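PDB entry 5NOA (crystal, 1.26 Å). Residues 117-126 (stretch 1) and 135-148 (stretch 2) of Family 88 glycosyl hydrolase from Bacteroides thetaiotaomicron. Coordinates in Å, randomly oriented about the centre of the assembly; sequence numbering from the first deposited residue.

Stretch 1 117-126: YQICFQTYAD
Stretch 2, residues 135-148: HKIARAREVMEYQM

What forms the apolar centre of the contact? Phe121 does, its side chain fitting as a knob into a hole made by Arg139, Ala140, Val143 and Met144. With chi1 at -56° (m) and chi2 at -23°, the ring lies with one face over Ala140: CA of Ala140 stands 3.6 Å from the ring centroid and only 3° off the ring normal, a CH-pi contact, while CB of Ala140 comes 3.6 Å from CG of Phe121. The methyl group of Ala140 is small enough to let the ring lie close against the helix backbone. At the ring's edge, CE2 of Phe121 meets CG1 of Val143 (chi1 169°, t) at 4.0 Å and SD of Met144 at 3.8 Å. The CB of Met144 points sideways, but its m, m, m rotamer (-59°, -42°, -62°) brings the end of the side chain nearer. Its sulfur lies 5.1 Å from the centroid of the Phe121 ring, near the ring plane. On the Arg139 side, CE1 of Phe121 approaches the aliphatic CG of Arg139 at 4.4 Å.

How do the backbones carry this packing? Stretch 2 is a helix, running to 148, and stretch 1 passes from a loop at its beginning into a helix that runs to 126; both helices continue later in the chain. Their bonds are mostly of the i to i+4 kind, such as Ala125 N to Phe121 O and Met144 N to Ala140 O, each 2.9 Å. The helix directions differ by 144°, so they run roughly antiparallel, with a signed crossing angle of -144° and axes 8.8 Å apart at closest approach. The register pairs Phe121 with Ala140 (CA to CA 5.7 Å), Tyr124 with Lys136 (CA to CA 5.9 Å) and Ala125 with Ile137 (CA to CA 6.1 Å). As stretch 1 advances, its partners therefore move back along stretch 2.

What continues the contact beyond Phe121, toward the start of stretch 2? One turn on, Tyr124 (chi1 -56°, m; chi2 -19°) directs CB toward the other helix, and that atom packs 3.4 Å from the backbone O of Lys136. Beside it, Ile137 (chi1 61°, p; chi2 170°, t) places CG2 4.0 Å from CA of Ala125 and 4.1 Å from O of Tyr124. Lys136 extends its side chain away from stretch 1.

Where does the contact become polar? At the other end, Gln118 (chi1 -60°, m; chi2 175°, t; chi3 -23°) reaches Gln147 (chi1 -176°, t; chi2 170°, t; chi3 -40°). NE2 of Gln118 donates to OE1 of Gln147 at 2.8 Å and 164°, a nearly straight hydrogen bond. The remaining amide ends share one water, which donates to OE1 of Gln118 at 2.7 Å and accepts from NE2 of Gln147 at 2.9 Å, so donor and acceptor of each amide are used. The same NE2 of Gln118 lies 3.6 Å from SD of Met144, joining this polar edge to the apolar centre.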

ATOM      1  N   TYR A 117       4.206 -12.377   2.741  1.00  7.55           N
ATOM      2  CA  TYR A 117       3.463 -13.553   2.316  1.00  7.33           C
ATOM      3  C   TYR A 117       2.048 -13.581   2.831  1.00  6.98           C
ATOM      4  O   TYR A 117       1.361 -14.626   2.730  1.00  8.58           O
ATOM      5  CB  TYR A 117       4.225 -14.851   2.629  1.00  8.62           C
ATOM      6  CG  TYR A 117       5.013 -15.398   1.481  1.00  8.11           C
ATOM      7  CD1 TYR A 117       4.410 -15.644   0.250  1.00  8.63           C
ATOM      8  CD2 TYR A 117       6.347 -15.713   1.663  1.00 10.09           C
ATOM      9  CE1 TYR A 117       5.144 -16.201  -0.794  1.00 10.48           C
ATOM     10  CE2 TYR A 117       7.077 -16.268   0.633  1.00 11.64           C
ATOM     11  CZ  TYR A 117       6.469 -16.512  -0.586  1.00 11.62           C
ATOM     12  OH  TYR A 117       7.217 -17.020  -1.618  1.00 15.08           O
ATOM     13  N   GLN A 118       1.570 -12.453   3.351  1.00  6.52           N
ATOM     14  CA  GLN A 118       0.213 -12.342   3.851  1.00  6.71           C
ATOM     15  C   GLN A 118      -0.638 -11.310   3.133  1.00  6.68           C
ATOM     16  O   GLN A 118      -1.856 -11.344   3.236  1.00  7.38           O
ATOM     17  CB  GLN A 118       0.261 -12.053   5.348  1.00  7.02           C
ATOM     18  CG  GLN A 118       0.971 -13.133   6.155  1.00  6.83           C
ATOM     19  CD  GLN A 118       1.110 -12.787   7.605  1.00  6.85           C
ATOM     20  OE1 GLN A 118       1.076 -11.617   7.975  1.00  9.00           O
ATOM     21  NE2 GLN A 118       1.315 -13.805   8.459  1.00  7.93           N
ATOM     22  N   ILE A 119      -0.006 -10.393   2.393  1.00  6.27           N
ATOM     23  CA  ILE A 119      -0.796  -9.433   1.644  1.00  6.96           C
ATOM     24  C   ILE A 119      -1.697 -10.112   0.637  1.00  6.37           C
ATOM     25  O   ILE A 119      -2.792  -9.604   0.344  1.00  7.35           O
ATOM     26  CB  ILE A 119       0.075  -8.324   1.020  1.00  6.64           C
ATOM     27  CG1 ILE A 119      -0.721  -7.494  -0.022  1.00  7.16           C
ATOM     28  CG2 ILE A 119       1.359  -8.858   0.418  1.00  6.68           C
ATOM     29  CD1 ILE A 119      -0.019  -6.229  -0.507  1.00  7.65           C
ATOM     30  N   CYS A 120      -1.303 -11.268   0.103  1.00  6.29           N
ATOM     31  CA  CYS A 120      -2.210 -12.014  -0.779  1.00  7.10           C
ATOM     32  C   CYS A 120      -3.588 -12.259  -0.140  1.00  7.30           C
ATOM     33  O   CYS A 120      -4.581 -12.316  -0.845  1.00  7.81           O
ATOM     34  CB  CYS A 120      -1.550 -13.323  -1.209  1.00  7.76           C
ATOM     35  SG  CYS A 120      -1.145 -14.470   0.110  1.00  9.20           S
ATOM     36  N   PHE A 121      -3.625 -12.419   1.181  1.00  6.83           N
ATOM     37  CA  PHE A 121      -4.877 -12.644   1.872  1.00  6.99           C
ATOM     38  C   PHE A 121      -5.863 -11.508   1.681  1.00  7.02           C
ATOM     39  O   PHE A 121      -7.073 -11.741   1.787  1.00  7.98           O
ATOM     40  CB  PHE A 121      -4.651 -12.871   3.381  1.00  6.90           C
ATOM     41  CG  PHE A 121      -3.703 -14.000   3.767  1.00  7.97           C
ATOM     42  CD1 PHE A 121      -3.428 -15.058   2.922  1.00  8.85           C
ATOM     43  CD2 PHE A 121      -3.149 -14.022   5.057  1.00  7.35           C
ATOM     44  CE1 PHE A 121      -2.593 -16.100   3.338  1.00  9.60           C
ATOM     45  CE2 PHE A 121      -2.343 -15.040   5.470  1.00  8.31           C
ATOM     46  CZ  PHE A 121      -2.057 -16.086   4.614  1.00  9.49           C
ATOM     47  N   GLN A 122      -5.369 -10.282   1.433  1.00  7.00           N
ATOM     48  CA  GLN A 122      -6.291  -9.177   1.151  1.00  6.93           C
ATOM     49  C   GLN A 122      -7.152  -9.472  -0.068  1.00  7.23           C
ATOM     50  O   GLN A 122      -8.368  -9.231  -0.087  1.00  8.65           O
ATOM     51  CB  GLN A 122      -5.550  -7.870   0.926  1.00  6.94           C
ATOM     52  CG  GLN A 122      -4.739  -7.409   2.120  1.00  7.60           C
ATOM     53  CD  GLN A 122      -4.131  -6.034   1.923  1.00  8.34           C
ATOM     54  OE1 GLN A 122      -4.754  -5.159   1.289  1.00  9.10           O
ATOM     55  NE2 GLN A 122      -2.953  -5.797   2.493  1.00  8.61           N
ATOM     56  N   THR A 123      -6.495  -9.951  -1.118  1.00  7.13           N
ATOM     57  CA  THR A 123      -7.198 -10.294  -2.356  1.00  7.54           C
ATOM     58  C   THR A 123      -8.065 -11.530  -2.180  1.00  7.44           C
ATOM     59  O   THR A 123      -9.197 -11.565  -2.660  1.00  7.89           O
ATOM     60  CB  THR A 123      -6.202 -10.403  -3.515  1.00  8.80           C
ATOM     61  OG1 THR A 123      -5.639  -9.094  -3.745  1.00 10.09           O
ATOM     62  CG2 THR A 123      -6.867 -10.849  -4.780  1.00  8.89           C
ATOM     63  N   TYR A 124      -7.563 -12.519  -1.439  1.00  6.82           N
ATOM     64  CA  TYR A 124      -8.383 -13.699  -1.219  1.00  8.00           C
ATOM     65  C   TYR A 124      -9.672 -13.337  -0.487  1.00  8.25           C
ATOM     66  O   TYR A 124     -10.746 -13.848  -0.835  1.00  9.22           O
ATOM     67  CB  TYR A 124      -7.624 -14.772  -0.484  1.00  8.00           C
ATOM     68  CG  TYR A 124      -6.339 -15.230  -1.120  1.00  7.64           C
ATOM     69  CD1 TYR A 124      -6.048 -15.018  -2.465  1.00  8.74           C
ATOM     70  CD2 TYR A 124      -5.370 -15.845  -0.357  1.00  7.61           C
ATOM     71  CE1 TYR A 124      -4.839 -15.408  -3.006  1.00  8.43           C
ATOM     72  CE2 TYR A 124      -4.171 -16.255  -0.894  1.00  7.46           C
ATOM     73  CZ  TYR A 124      -3.899 -16.057  -2.230  1.00  7.66           C
ATOM     74  OH  TYR A 124      -2.716 -16.419  -2.821  1.00  9.02           O
ATOM     75  N   ALA A 125      -9.568 -12.452   0.511  1.00  7.99           N
ATOM     76  CA  ALA A 125     -10.738 -11.981   1.253  1.00  8.37           C
ATOM     77  C   ALA A 125     -11.680 -11.204   0.354  1.00  9.03           C
ATOM     78  O   ALA A 125     -12.909 -11.355   0.448  1.00  9.81           O
ATOM     79  CB  ALA A 125     -10.306 -11.149   2.431  1.00  9.30           C
ATOM     80  N   ASP A 126     -11.140 -10.336  -0.509  1.00  9.12           N
ATOM     81  CA  ASP A 126     -12.001  -9.564  -1.434  1.00  9.48           C
ATOM     82  C   ASP A 126     -12.777 -10.504  -2.351  1.00  9.46           C
ATOM     83  O   ASP A 126     -13.950 -10.315  -2.621  1.00 10.39           O
ATOM     84  CB  ASP A 126     -11.151  -8.599  -2.295  1.00 10.22           C
ATOM     85  CG  ASP A 126     -10.651  -7.393  -1.554  1.00 13.00           C
ATOM     86  OD1 ASP A 126     -11.145  -7.089  -0.458  1.00 14.20           O
ATOM     87  OD2 ASP A 126      -9.725  -6.735  -2.113  1.00 15.53           O
ATOM     88  N   HIS A 135     -13.040 -22.231   1.274  1.00 15.23           N
ATOM     89  CA  HIS A 135     -11.649 -22.519   0.925  1.00 14.39           C
ATOM     90  C   HIS A 135     -10.873 -21.256   0.582  1.00 11.91           C
ATOM     91  O   HIS A 135      -9.660 -21.242   0.714  1.00 14.11           O
ATOM     92  CB  HIS A 135     -11.526 -23.522  -0.227  1.00 17.16           C
ATOM     93  CG  HIS A 135     -11.838 -22.969  -1.585  1.00 18.06           C
ATOM     94  ND1 HIS A 135     -13.122 -22.909  -2.092  1.00 22.72           N
ATOM     95  CD2 HIS A 135     -11.030 -22.452  -2.547  1.00 20.88           C
ATOM     96  CE1 HIS A 135     -13.093 -22.389  -3.309  1.00 22.21           C
ATOM     97  NE2 HIS A 135     -11.840 -22.107  -3.612  1.00 23.60           N
ATOM     98  N   LYS A 136     -11.547 -20.203   0.144  1.00 10.56           N
ATOM     99  CA  LYS A 136     -10.822 -19.012  -0.290  1.00 10.17           C
ATOM    100  C   LYS A 136     -10.041 -18.333   0.831  1.00 10.00           C
ATOM    101  O   LYS A 136      -8.991 -17.743   0.573  1.00 10.39           O
ATOM    102  CB  LYS A 136     -11.815 -18.049  -0.940  1.00 10.82           C
ATOM    103  CG  LYS A 136     -12.347 -18.599  -2.253  1.00 11.67           C
ATOM    104  CD  LYS A 136     -13.367 -17.681  -2.924  1.00 13.49           C
ATOM    105  CE  LYS A 136     -13.908 -18.300  -4.199  1.00 15.51           C
ATOM    106  NZ  LYS A 136     -15.042 -17.541  -4.775  1.00 16.73           N
ATOM    107  N   ILE A 137     -10.582 -18.390   2.050  1.00  9.62           N
ATOM    108  CA  ILE A 137      -9.980 -17.758   3.208  1.00 10.14           C
ATOM    109  C   ILE A 137      -9.491 -18.759   4.259  1.00  9.70           C
ATOM    110  O   ILE A 137      -9.052 -18.379   5.338  1.00  9.87           O
ATOM    111  CB  ILE A 137     -10.895 -16.707   3.852  1.00 11.07           C
ATOM    112  CG1 ILE A 137     -12.192 -17.315   4.342  1.00 11.80           C
ATOM    113  CG2 ILE A 137     -11.115 -15.562   2.881  1.00 11.61           C
ATOM    114  CD1 ILE A 137     -12.994 -16.370   5.190  1.00 14.63           C
ATOM    115  N   ALA A 138      -9.525 -20.048   3.939  1.00  9.43           N
ATOM    116  CA  ALA A 138      -9.107 -21.071   4.912  1.00 10.15           C
ATOM    117  C   ALA A 138      -7.667 -20.859   5.359  1.00  9.26           C
ATOM    118  O   ALA A 138      -7.370 -20.889   6.557  1.00  9.79           O
ATOM    119  CB  ALA A 138      -9.339 -22.452   4.321  1.00 11.13           C
ATOM    120  N   ARG A 139      -6.780 -20.710   4.387  1.00  9.10           N
ATOM    121  CA  ARG A 139      -5.384 -20.523   4.720  1.00  9.18           C
ATOM    122  C   ARG A 139      -5.188 -19.190   5.444  1.00  8.49           C
ATOM    123  O   ARG A 139      -4.435 -19.119   6.416  1.00  8.90           O
ATOM    124  CB  ARG A 139      -4.476 -20.633   3.516  1.00  9.00           C
ATOM    125  CG  ARG A 139      -3.006 -20.437   3.859  1.00  8.38           C
ATOM    126  CD  ARG A 139      -2.463 -21.519   4.714  1.00  9.01           C
ATOM    127  NE  ARG A 139      -1.022 -21.488   4.681  1.00  9.44           N
ATOM    128  CZ  ARG A 139      -0.218 -22.417   5.185  1.00 10.31           C
ATOM    129  NH1 ARG A 139      -0.692 -23.433   5.884  1.00 12.28           N
ATOM    130  NH2 ARG A 139       1.088 -22.345   5.007  1.00 11.96           N
ATOM    131  N   ALA A 140      -5.823 -18.110   4.954  1.00  8.49           N
ATOM    132  CA  ALA A 140      -5.672 -16.817   5.606  1.00  8.74           C
ATOM    133  C   ALA A 140      -6.021 -16.913   7.090  1.00  8.59           C
ATOM    134  O   ALA A 140      -5.312 -16.426   7.960  1.00  9.50           O
ATOM    135  CB  ALA A 140      -6.541 -15.794   4.935  1.00  9.05           C
ATOM    136  N   ARG A 141      -7.160 -17.561   7.364  1.00  8.67           N
ATOM    137  CA  ARG A 141      -7.591 -17.693   8.745  1.00  9.40           C
ATOM    138  C   ARG A 141      -6.653 -18.592   9.562  1.00  8.73           C
ATOM    139  O   ARG A 141      -6.325 -18.277  10.698  1.00  9.67           O
ATOM    140  CB  ARG A 141      -9.014 -18.263   8.824  1.00 11.03           C
ATOM    141  CG  ARG A 141     -10.125 -17.283   8.440  1.00 11.52           C
ATOM    142  CD  ARG A 141     -11.515 -17.849   8.714  1.00 12.76           C
ATOM    143  NE  ARG A 141     -11.503 -18.218  10.114  1.00 12.97           N
ATOM    144  CZ  ARG A 141     -12.186 -19.196  10.678  1.00 16.36           C
ATOM    145  NH1 ARG A 141     -13.119 -19.864  10.002  1.00 19.59           N
ATOM    146  NH2 ARG A 141     -11.930 -19.521  11.936  1.00 16.79           N
ATOM    147  N   GLU A 142      -6.213 -19.704   8.986  1.00  9.34           N
ATOM    148  CA  GLU A 142      -5.327 -20.627   9.695  1.00 10.01           C
ATOM    149  C   GLU A 142      -4.060 -19.888  10.116  1.00  9.37           C
ATOM    150  O   GLU A 142      -3.628 -19.958  11.250  1.00 10.75           O
ATOM    151  CB  GLU A 142      -4.959 -21.812   8.793  1.00 11.39           C
ATOM    152  CG  GLU A 142      -3.977 -22.768   9.459  1.00 14.71           C
ATOM    153  CD  GLU A 142      -3.337 -23.785   8.516  1.00 19.55           C
ATOM    154  OE1 GLU A 142      -3.335 -23.620   7.262  1.00 19.36           O
ATOM    155  OE2 GLU A 142      -2.787 -24.776   9.074  1.00 27.10           O
ATOM    156  N   VAL A 143      -3.475 -19.157   9.177  1.00  8.61           N
ATOM    157  CA  VAL A 143      -2.230 -18.473   9.432  1.00  8.45           C
ATOM    158  C   VAL A 143      -2.417 -17.349  10.415  1.00  8.03           C
ATOM    159  O   VAL A 143      -1.661 -17.256  11.408  1.00  8.11           O
ATOM    160  CB  VAL A 143      -1.636 -17.958   8.102  1.00  8.04           C
ATOM    161  CG1 VAL A 143      -0.484 -17.013   8.350  1.00  8.01           C
ATOM    162  CG2 VAL A 143      -1.198 -19.131   7.231  1.00  8.36           C
ATOM    163  N   MET A 144      -3.395 -16.472  10.175  1.00  8.10           N
ATOM    164  CA  MET A 144      -3.501 -15.318  11.069  1.00  8.37           C
ATOM    165  C   MET A 144      -3.953 -15.696  12.476  1.00  7.87           C
ATOM    166  O   MET A 144      -3.492 -15.124  13.452  1.00  8.72           O
ATOM    167  CB  MET A 144      -4.431 -14.244  10.485  1.00  9.67           C
ATOM    168  CG  MET A 144      -4.020 -13.679   9.127  1.00 10.34           C
ATOM    169  SD  MET A 144      -2.249 -13.321   8.905  1.00  9.78           S
ATOM    170  CE  MET A 144      -1.968 -12.064  10.148  1.00 11.67           C
ATOM    171  N   GLU A 145      -4.836 -16.685  12.573  1.00  8.19           N
ATOM    172  CA  GLU A 145      -5.292 -17.152  13.875  1.00  9.20           C
ATOM    173  C   GLU A 145      -4.170 -17.853  14.649  1.00  8.75           C
ATOM    174  O   GLU A 145      -4.065 -17.664  15.859  1.00 10.96           O
ATOM    175  CB  GLU A 145      -6.590 -17.933  13.750  1.00 10.37           C
ATOM    176  CG  GLU A 145      -7.708 -16.992  13.272  1.00 11.74           C
ATOM    177  CD  GLU A 145      -8.957 -17.618  12.668  1.00 12.46           C
ATOM    178  OE1 GLU A 145      -9.187 -18.844  12.848  1.00 14.58           O
ATOM    179  OE2 GLU A 145      -9.738 -16.865  11.997  1.00 12.65           O
ATOM    180  N   TYR A 146      -3.298 -18.613  13.970  1.00  8.73           N
ATOM    181  CA  TYR A 146      -2.120 -19.125  14.647  1.00  7.78           C
ATOM    182  C   TYR A 146      -1.222 -17.967  15.099  1.00  8.50           C
ATOM    183  O   TYR A 146      -0.785 -17.894  16.248  1.00  9.35           O
ATOM    184  CB  TYR A 146      -1.320 -20.075  13.750  1.00  9.31           C
ATOM    185  CG  TYR A 146      -0.027 -20.472  14.429  1.00 10.33           C
ATOM    186  CD1 TYR A 146      -0.032 -21.377  15.495  1.00 12.15           C
ATOM    187  CD2 TYR A 146       1.187 -19.907  14.056  1.00 10.63           C
ATOM    188  CE1 TYR A 146       1.142 -21.680  16.162  1.00 13.82           C
ATOM    189  CE2 TYR A 146       2.359 -20.236  14.699  1.00 11.86           C
ATOM    190  CZ  TYR A 146       2.344 -21.114  15.752  1.00 13.00           C
ATOM    191  OH  TYR A 146       3.510 -21.439  16.404  1.00 15.65           O
ATOM    192  N   GLN A 147      -0.941 -17.031  14.206  1.00  8.53           N
ATOM    193  CA  GLN A 147      -0.111 -15.890  14.567  1.00  8.09           C
ATOM    194  C   GLN A 147      -0.642 -15.177  15.801  1.00  8.36           C
ATOM    195  O   GLN A 147       0.105 -14.869  16.728  1.00  8.46           O
ATOM    196  CB  GLN A 147      -0.004 -14.935  13.399  1.00  7.83           C
ATOM    197  CG  GLN A 147       0.916 -13.761  13.612  1.00  8.03           C
ATOM    198  CD  GLN A 147       1.143 -13.000  12.338  1.00  8.31           C
ATOM    199  OE1 GLN A 147       1.297 -13.594  11.276  1.00 10.21           O
ATOM    200  NE2 GLN A 147       1.208 -11.683  12.453  1.00  8.65           N
ATOM    201  N   MET A 148      -1.946 -14.920  15.830  1.00  8.43           N
ATOM    202  CA  MET A 148      -2.535 -14.191  16.951  1.00  8.55           C
ATOM    203  C   MET A 148      -2.479 -14.975  18.271  1.00 10.00           C
ATOM    204  O   MET A 148      -2.519 -14.379  19.336  1.00 11.76           O
ATOM    205  CB  MET A 148      -3.974 -13.774  16.648  1.00 10.62           C
ATOM    206  CG  MET A 148      -4.059 -12.755  15.529  1.00 10.40           C
ATOM    207  SD  MET A 148      -5.728 -12.121  15.277  1.00 11.67           S
ATOM    208  CE  MET A 148      -6.633 -13.563  14.739  1.00 12.29           C
TER
HETATM  209  O   HOH W   1       2.175 -10.311  10.038  1.00  7.98           O